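Split-soret cytochrome C (PDB 1H21) is a dimeric dihaem cytochrome c with an added iron-sulfur centre that transfers electrons and may take part in sulfate reduction. Local coordinates at the interface of chains A and B. Sequence-based numbering; all coordinates share one arbitrary frame. Chains: chain A/B, Split-soret cytochrome C.

Contacts 1 and 2 are neighbours, with the centres of their C-alpha atoms about 15 Å apart, and they draw on the same elements. The 3-10 helix 69-78 of chain A supplies A:Ala70 and A:Glu73 to contact 1 and A:Met71 and A:Asn75 to contact 2; helix 87-99 also enters both, Ser97 from chain B in the first and from chain A in the second. Contact 3 lies about 37 Å from contact 1 and 31 Å from contact 2, in the C-terminal haem-binding loops. The subunits thus meet in regions well apart, each repeated by the two-fold symmetry: through helices and an N-terminal loop, and through segments that share haems.

Contact 1: the interface of chains A and B. Residues chain A 40, 42, 46, 68-70, 73; chain B 10, 12, 16-17, 97.
B:Phe17 pushes its ring tip against the tip of A:Phe42 in this part of the split-Soret cytochrome c homodimer, a member of the C_GCAxxG_C_C redox protein family. The two rings meet edge-to-face, planes 77° apart, with CE1 of A:Phe42 3.6 Å from CZ of B:Phe17. Phenylalanine suits both places, since a flat apolar ring offers a broad face and a slim rim. The side chain of A:Glu73 crosses that of B:Phe17 at about a right angle, yet its carboxylate lies within 21° of parallel to the ring. OE1 sits just beyond the CZ/CE2 edge, displaced from the plane, 3.4 Å from CZ. On the side of the plane away from OE1 lie B:Ala16 CB and A:Ala70 CB, the latter 3.7 Å from CE2 of B:Phe17. A methyl group at A:Ala70 is small enough to let the neighbouring chain close in, and it also touches the methyl of B:Ala16. B:Gln12 has its CG in the crowded position between backbone N and carbonyl carbon (chi1 70°), from which the extended chain carries the amide to the start of 3-10 helix 69-78. There NE2 is modelled 2.8 Å from the backbone N of A:Ala70. Two donors would then face each other, so the amide may be turned over, its oxygen accepting from A:Ala70 N.

Contact 2: the interface of chains A and B. Residues chain A 71, 75, 90, 94, 97; chain B 71, 74-75, 79, 90.
A:Tyr90 and B:Tyr90 reach toward each other from the two copies of helix 87-99, tip to tip, and the ring ends meet at a slant, CE2 of A:Tyr90 3.6 Å from CZ of B:Tyr90. In each, CG stands anti to the backbone N (chi1 -180° in A:Tyr90), which sends the ring out from its helix toward the partner. Each phenol passes the other and ends at an asparagine of the opposite chain. The side-chain amide of A:Asn75 gives a hydrogen bond from ND2 to OH of B:Tyr90 (2.8 Å), and B:Asn75 ND2 gives the twin bond to OH of A:Tyr90 (3.0 Å). Amide and phenol ring cross at about a right angle in their long directions, yet their planes are only 34° and 21° apart, and each hydroxyl is somewhat tilted from the plane of its amide. Tyrosine suits this place because its ring packs while its hydroxyl accepts a bond; asparagine's short side chain brings the amide to it directly from the 3-10 helix. A:Ala94 CB lies above the rim of the A:Tyr90 face turned away from B:Tyr90, and B:Ile79 CD1 touches the ring at CD1 (3.6 Å). B:Met71, bent at chi3, brings its flexible tip CE to 4.0 Å from A:Ala94 CB. The paired tyrosines and their asparagine bonds join the helical parts of the two subunits close to the two-fold axis.

Contact 3: the interface of chains A and B. Residues chain A 238, 240-243; chain B 232-235.
OD1, the side-chain oxygen of A:Asn241, is linked through a water to the hydroxyl of B:Ser234, the water 3.2 Å from OD1 and 2.7 Å from OG. The backbone N of A:Phe243 adds a long bond to OD1, the donor well above the carbonyl plane. With CG anti to the backbone N (chi1 -168°), the asparagine amide lies along the backbone of B:Ser234, whose short hydroxyl side chain is suited to reaching a water. A:Phe243 sets its ring beside that hydroxyl, CE1 3.4 Å from OG of B:Ser234. Next along, the carbonyl O of B:His233 accepts an almost straight bond (174° at H) from the backbone N of A:Lys242, while its ring ND1 donates to the carbonyl O of A:Ala238 (2.9 Å). That oxygen lies in the imidazole plane, although the donor stands above the carbonyl plane. Histidine suits this place, with one nitrogen for iron and another for a carbonyl. Together with the iron bond, this contact helps fix the ring's rotation, and it probably makes the other nitrogen a stronger donor to iron. The bent A:Lys242 packs through CG on CB of B:His233 (3.7 Å). B:His233 closes the haem-binding CXXCH motif after B:Cys232, so one subunit's C-terminal segment probably helps position the axial haem ligand of the other, uniting the dimer around shared haems.

Contact 1: the interface of chains A and B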
loop_
_atom_site.group_PDB
_atom_site.type_symbol
_atom_site.label_atom_id
_atom_site.label_comp_id
_atom_site.label_asym_id
_atom_site.label_seq_id
_atom_site.Cartn_x
_atom_site.Cartn_y
_atom_site.Cartn_z
ATOM N N LYS A 40 -16.952 12.905 0.878
ATOM C CA LYS A 40 -17.578 11.695 0.356
ATOM C C LYS A 40 -17.044 10.426 1.051
ATOM O O LYS A 40 -17.242 9.287 0.578
ATOM C CB LYS A 40 -17.372 11.621 -1.157
ATOM C CG LYS A 40 -18.108 12.687 -1.957
ATOM C CD LYS A 40 -17.958 12.374 -3.427
ATOM C CE LYS A 40 -18.796 13.294 -4.300
ATOM N NZ LYS A 40 -18.680 12.889 -5.750
ATOM N N PHE A 42 -14.017 9.597 1.384
ATOM C CA PHE A 42 -12.909 9.042 0.607
ATOM C C PHE A 42 -11.680 8.595 1.405
ATOM O O PHE A 42 -10.981 7.677 0.984
ATOM C CB PHE A 42 -12.534 9.975 -0.545
ATOM C CG PHE A 42 -13.537 9.989 -1.693
ATOM C CD1 PHE A 42 -14.590 9.083 -1.745
ATOM C CD2 PHE A 42 -13.426 10.929 -2.719
ATOM C CE1 PHE A 42 -15.525 9.111 -2.796
ATOM C CE2 PHE A 42 -14.348 10.973 -3.769
ATOM C CZ PHE A 42 -15.402 10.061 -3.809
ATOM N N PHE A 46 -6.977 9.612 -0.214
ATOM C CA PHE A 46 -7.545 10.668 -1.038
ATOM C C PHE A 46 -7.168 12.051 -0.505
ATOM O O PHE A 46 -6.534 12.836 -1.208
ATOM C CB PHE A 46 -9.059 10.494 -1.138
ATOM C CG PHE A 46 -9.741 11.567 -1.919
ATOM C CD1 PHE A 46 -9.889 11.454 -3.301
ATOM C CD2 PHE A 46 -10.261 12.685 -1.270
ATOM C CE1 PHE A 46 -10.554 12.441 -4.032
ATOM C CE2 PHE A 46 -10.932 13.689 -1.986
ATOM C CZ PHE A 46 -11.078 13.565 -3.369
ATOM N N PRO A 68 -7.538 11.271 -11.904
ATOM C CA PRO A 68 -8.768 10.662 -11.361
ATOM C C PRO A 68 -8.598 10.490 -9.830
ATOM O O PRO A 68 -8.396 9.380 -9.334
ATOM C CB PRO A 68 -8.836 9.317 -12.103
ATOM C CG PRO A 68 -7.389 8.991 -12.389
ATOM C CD PRO A 68 -6.788 10.319 -12.755
ATOM N N PHE A 69 -8.715 11.592 -9.094
ATOM C CA PHE A 69 -8.480 11.605 -7.645
ATOM C C PHE A 69 -9.118 10.545 -6.770
ATOM O O PHE A 69 -8.459 9.978 -5.902
ATOM C CB PHE A 69 -8.765 12.993 -7.055
ATOM C CG PHE A 69 -7.917 14.076 -7.640
ATOM C CD1 PHE A 69 -8.456 14.984 -8.543
ATOM C CD2 PHE A 69 -6.570 14.150 -7.352
ATOM C CE1 PHE A 69 -7.662 15.933 -9.145
ATOM C CE2 PHE A 69 -5.767 15.108 -7.956
ATOM C CZ PHE A 69 -6.312 15.993 -8.848
ATOM N N ALA A 70 -10.390 10.265 -6.998
ATOM C CA ALA A 70 -11.088 9.275 -6.192
ATOM C C ALA A 70 -10.448 7.894 -6.270
ATOM O O ALA A 70 -10.741 7.040 -5.436
ATOM C CB ALA A 70 -12.526 9.207 -6.561
ATOM N N GLU A 73 -9.319 6.450 -3.169
ATOM C CA GLU A 73 -10.254 5.963 -2.148
ATOM C C GLU A 73 -9.828 4.505 -1.858
ATOM O O GLU A 73 -10.001 3.982 -0.762
ATOM C CB GLU A 73 -11.701 6.002 -2.672
ATOM C CG GLU A 73 -12.752 5.563 -1.653
ATOM C CD GLU A 73 -14.079 5.201 -2.292
ATOM O OE1 GLU A 73 -14.074 4.444 -3.293
ATOM O OE2 GLU A 73 -15.138 5.646 -1.785
ATOM N N PHE B 10 -11.935 19.005 -4.962
ATOM C CA PHE B 10 -12.136 17.575 -4.687
ATOM C C PHE B 10 -12.809 16.769 -5.811
ATOM O O PHE B 10 -12.789 15.538 -5.753
ATOM C CB PHE B 10 -12.898 17.352 -3.368
ATOM C CG PHE B 10 -12.170 17.844 -2.149
ATOM C CD1 PHE B 10 -12.871 18.327 -1.056
ATOM C CD2 PHE B 10 -10.781 17.829 -2.102
ATOM C CE1 PHE B 10 -12.210 18.790 0.068
ATOM C CE2 PHE B 10 -10.095 18.298 -0.972
ATOM C CZ PHE B 10 -10.820 18.780 0.116
ATOM N N GLN B 12 -13.334 15.639 -9.951
ATOM C CA GLN B 12 -12.346 15.260 -10.958
ATOM C C GLN B 12 -12.971 15.178 -12.317
ATOM O O GLN B 12 -14.185 15.013 -12.444
ATOM C CB GLN B 12 -11.756 13.878 -10.642
ATOM C CG GLN B 12 -12.742 12.719 -10.844
ATOM C CD GLN B 12 -12.294 11.447 -10.163
ATOM O OE1 GLN B 12 -12.067 10.410 -10.807
ATOM N NE2 GLN B 12 -12.135 11.523 -8.849
ATOM N N ALA B 16 -16.135 11.128 -9.919
ATOM C CA ALA B 16 -15.518 10.026 -9.167
ATOM C C ALA B 16 -16.056 8.711 -9.745
ATOM O O ALA B 16 -17.266 8.597 -9.991
ATOM C CB ALA B 16 -15.890 10.128 -7.692
ATOM N N PHE B 17 -15.167 7.734 -9.951
ATOM C CA PHE B 17 -15.528 6.415 -10.492
ATOM C C PHE B 17 -16.315 6.573 -11.784
ATOM O O PHE B 17 -17.286 5.847 -12.054
ATOM C CB PHE B 17 -16.346 5.611 -9.474
ATOM C CG PHE B 17 -16.016 5.937 -8.063
ATOM C CD1 PHE B 17 -16.964 6.555 -7.239
ATOM C CD2 PHE B 17 -14.736 5.685 -7.566
ATOM C CE1 PHE B 17 -16.651 6.925 -5.938
ATOM C CE2 PHE B 17 -14.401 6.053 -6.261
ATOM C CZ PHE B 17 -15.366 6.679 -5.440
ATOM N N SER B 97 -10.934 1.209 -8.341
ATOM C CA SER B 97 -11.434 2.507 -7.884
ATOM C C SER B 97 -11.559 3.602 -8.964
ATOM O O SER B 97 -11.903 4.762 -8.679
ATOM C CB SER B 97 -10.620 2.978 -6.683
ATOM O OG SER B 97 -10.746 2.047 -5.612
#

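Contact 2: the interface of chains A and B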
loop_
_atom_site.group_PDB
_atom_site.type_symbol
_atom_site.label_atom_id
_atom_site.label_comp_id
_atom_site.label_asym_id
_atom_site.label_seq_id
_atom_site.Cartn_x
_atom_site.Cartn_y
_atom_site.Cartn_z
ATOM N N MET A 71 -9.543 7.682 -7.229
ATOM C CA MET A 71 -8.870 6.395 -7.334
ATOM C C MET A 71 -8.187 6.113 -5.994
ATOM O O MET A 71 -8.052 4.949 -5.585
ATOM C CB MET A 71 -7.818 6.384 -8.452
ATOM C CG MET A 71 -7.091 5.029 -8.606
ATOM S SD MET A 71 -5.685 5.020 -9.758
ATOM C CE MET A 71 -4.313 5.176 -8.677
ATOM N N ASN A 75 -7.178 3.324 -1.058
ATOM C CA ASN A 75 -6.296 3.204 0.088
ATOM C C ASN A 75 -6.933 3.394 1.449
ATOM O O ASN A 75 -6.254 3.329 2.487
ATOM C CB ASN A 75 -5.158 4.192 -0.045
ATOM C CG ASN A 75 -4.195 3.811 -1.107
ATOM O OD1 ASN A 75 -3.216 3.119 -0.841
ATOM N ND2 ASN A 75 -4.425 4.297 -2.317
ATOM N N TYR A 90 0.667 6.354 1.739
ATOM C CA TYR A 90 0.757 6.016 0.322
ATOM C C TYR A 90 0.379 7.222 -0.544
ATOM O O TYR A 90 1.095 7.584 -1.479
ATOM C CB TYR A 90 -0.131 4.832 -0.056
ATOM C CG TYR A 90 0.030 4.555 -1.511
ATOM C CD1 TYR A 90 1.213 3.992 -1.998
ATOM C CD2 TYR A 90 -0.941 4.956 -2.428
ATOM C CE1 TYR A 90 1.422 3.841 -3.352
ATOM C CE2 TYR A 90 -0.732 4.804 -3.814
ATOM C CZ TYR A 90 0.450 4.247 -4.254
ATOM O OH TYR A 90 0.657 4.087 -5.589
ATOM N N ALA A 94 3.060 8.583 -3.131
ATOM C CA ALA A 94 2.748 8.302 -4.526
ATOM C C ALA A 94 2.977 9.502 -5.395
ATOM O O ALA A 94 3.373 9.360 -6.562
ATOM C CB ALA A 94 1.313 7.832 -4.672
ATOM N N SER A 97 6.284 10.064 -7.133
ATOM C CA SER A 97 6.557 9.339 -8.355
ATOM C C SER A 97 6.018 9.990 -9.611
ATOM O O SER A 97 6.260 9.504 -10.722
ATOM C CB SER A 97 6.172 7.875 -8.231
ATOM O OG SER A 97 7.099 7.224 -7.358
ATOM N N MET B 71 3.855 6.388 -12.150
ATOM C CA MET B 71 3.626 6.698 -10.756
ATOM C C MET B 71 3.585 5.385 -9.972
ATOM O O MET B 71 4.013 5.316 -8.809
ATOM C CB MET B 71 2.308 7.448 -10.553
ATOM C CG MET B 71 2.077 7.814 -9.086
ATOM S SD MET B 71 0.430 8.424 -8.779
ATOM C CE MET B 71 -0.427 6.937 -8.209
ATOM N N ALA B 74 6.024 3.758 -7.570
ATOM C CA ALA B 74 5.974 4.100 -6.157
ATOM C C ALA B 74 5.813 2.843 -5.309
ATOM O O ALA B 74 6.358 2.747 -4.216
ATOM C CB ALA B 74 4.800 5.080 -5.895
ATOM N N ASN B 75 5.132 1.859 -5.886
ATOM C CA ASN B 75 4.829 0.607 -5.219
ATOM C C ASN B 75 5.880 -0.498 -5.271
ATOM O O ASN B 75 5.714 -1.531 -4.612
ATOM C CB ASN B 75 3.522 0.049 -5.770
ATOM C CG ASN B 75 2.367 0.975 -5.565
ATOM O OD1 ASN B 75 1.848 1.077 -4.486
ATOM N ND2 ASN B 75 1.924 1.614 -6.618
ATOM N N ILE B 79 6.426 -0.647 -1.652
ATOM C CA ILE B 79 6.555 0.808 -1.521
ATOM C C ILE B 79 7.972 1.250 -1.156
ATOM O O ILE B 79 8.369 1.279 0.019
ATOM C CB ILE B 79 5.581 1.447 -0.523
ATOM C CG1 ILE B 79 4.137 1.045 -0.824
ATOM C CG2 ILE B 79 5.737 2.977 -0.598
ATOM C CD1 ILE B 79 3.106 1.728 0.085
ATOM N N TYR B 90 -1.665 -4.020 -4.906
ATOM C CA TYR B 90 -2.155 -2.653 -4.893
ATOM C C TYR B 90 -2.409 -2.155 -6.310
ATOM O O TYR B 90 -3.451 -1.554 -6.583
ATOM C CB TYR B 90 -1.210 -1.686 -4.180
ATOM C CG TYR B 90 -1.761 -0.312 -4.286
ATOM C CD1 TYR B 90 -2.805 0.098 -3.473
ATOM C CD2 TYR B 90 -1.329 0.546 -5.284
ATOM C CE1 TYR B 90 -3.421 1.311 -3.672
ATOM C CE2 TYR B 90 -1.948 1.753 -5.491
ATOM C CZ TYR B 90 -2.977 2.140 -4.673
ATOM O OH TYR B 90 -3.539 3.377 -4.842
#

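Contact 3: the interface of chains A and B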
loop_
_atom_site.group_PDB
_atom_site.type_symbol
_atom_site.label_atom_id
_atom_site.label_comp_id
_atom_site.label_asym_id
_atom_site.label_seq_id
_atom_site.Cartn_x
_atom_site.Cartn_y
_atom_site.Cartn_z
ATOM N N ALA A 238 1.775 -9.562 22.752
ATOM C CA ALA A 238 0.925 -9.448 21.569
ATOM C C ALA A 238 1.224 -10.507 20.498
ATOM O O ALA A 238 0.291 -11.081 19.915
ATOM C CB ALA A 238 1.030 -8.064 20.990
ATOM N N GLN A 240 2.580 -13.459 20.938
ATOM C CA GLN A 240 2.608 -14.811 21.484
ATOM C C GLN A 240 1.345 -15.475 20.906
ATOM O O GLN A 240 0.462 -14.778 20.419
ATOM C CB GLN A 240 2.563 -14.788 23.024
ATOM C CG GLN A 240 3.843 -14.307 23.686
ATOM C CD GLN A 240 5.047 -15.136 23.281
ATOM O OE1 GLN A 240 4.961 -16.367 23.167
ATOM N NE2 GLN A 240 6.181 -14.472 23.061
ATOM N N ASN A 241 1.232 -16.798 20.979
ATOM C CA ASN A 241 0.060 -17.485 20.420
ATOM C C ASN A 241 -1.274 -17.089 21.031
ATOM O O ASN A 241 -1.563 -17.475 22.154
ATOM C CB ASN A 241 0.240 -18.999 20.517
ATOM C CG ASN A 241 -0.788 -19.759 19.705
ATOM O OD1 ASN A 241 -1.344 -19.255 18.724
ATOM N ND2 ASN A 241 -1.065 -20.981 20.125
ATOM N N LYS A 242 -2.093 -16.368 20.271
ATOM C CA LYS A 242 -3.412 -15.916 20.722
ATOM C C LYS A 242 -4.494 -16.961 20.408
ATOM O O LYS A 242 -5.631 -16.839 20.869
ATOM C CB LYS A 242 -3.785 -14.583 20.045
ATOM C CG LYS A 242 -2.745 -13.461 20.138
ATOM C CD LYS A 242 -2.757 -12.772 21.494
ATOM C CE LYS A 242 -1.547 -13.117 22.351
ATOM N NZ LYS A 242 -1.506 -12.333 23.607
ATOM N N PHE A 243 -4.144 -17.981 19.622
ATOM C CA PHE A 243 -5.095 -19.030 19.247
ATOM C C PHE A 243 -5.356 -20.043 20.380
ATOM O O PHE A 243 -6.314 -20.824 20.326
ATOM C CB PHE A 243 -4.624 -19.757 17.973
ATOM C CG PHE A 243 -4.737 -18.924 16.708
ATOM C CD1 PHE A 243 -3.739 -18.012 16.359
ATOM C CD2 PHE A 243 -5.836 -19.047 15.877
ATOM C CE1 PHE A 243 -3.842 -17.248 15.223
ATOM C CE2 PHE A 243 -5.936 -18.282 14.735
ATOM C CZ PHE A 243 -4.941 -17.383 14.411
ATOM N N CYS B 232 1.092 -13.417 12.518
ATOM C CA CYS B 232 1.629 -12.567 13.548
ATOM C C CYS B 232 1.167 -12.819 14.972
ATOM O O CYS B 232 1.813 -12.387 15.922
ATOM C CB CYS B 232 1.355 -11.115 13.173
ATOM S SG CYS B 232 1.907 -10.611 11.509
ATOM N N HIS B 233 0.057 -13.514 15.139
ATOM C CA HIS B 233 -0.437 -13.732 16.479
ATOM C C HIS B 233 -0.500 -15.206 16.842
ATOM O O HIS B 233 -1.413 -15.641 17.524
ATOM C CB HIS B 233 -1.788 -13.042 16.616
ATOM C CG HIS B 233 -1.718 -11.548 16.491
ATOM N ND1 HIS B 233 -0.987 -10.737 17.328
ATOM C CD2 HIS B 233 -2.354 -10.708 15.639
ATOM C CE1 HIS B 233 -1.201 -9.467 16.984
ATOM N NE2 HIS B 233 -2.024 -9.390 15.961
ATOM N N SER B 234 0.487 -15.966 16.399
ATOM C CA SER B 234 0.539 -17.394 16.682
ATOM C C SER B 234 1.709 -17.807 17.569
ATOM O O SER B 234 1.870 -18.978 17.865
ATOM C CB SER B 234 0.608 -18.196 15.379
ATOM O OG SER B 234 -0.673 -18.344 14.806
ATOM N N GLY B 235 2.541 -16.858 17.968
ATOM C CA GLY B 235 3.666 -17.188 18.808
ATOM C C GLY B 235 4.604 -18.182 18.156
ATOM O O GLY B 235 5.199 -19.024 18.836
HETATM O O HOH W 1 -1.554 -20.679 15.870
#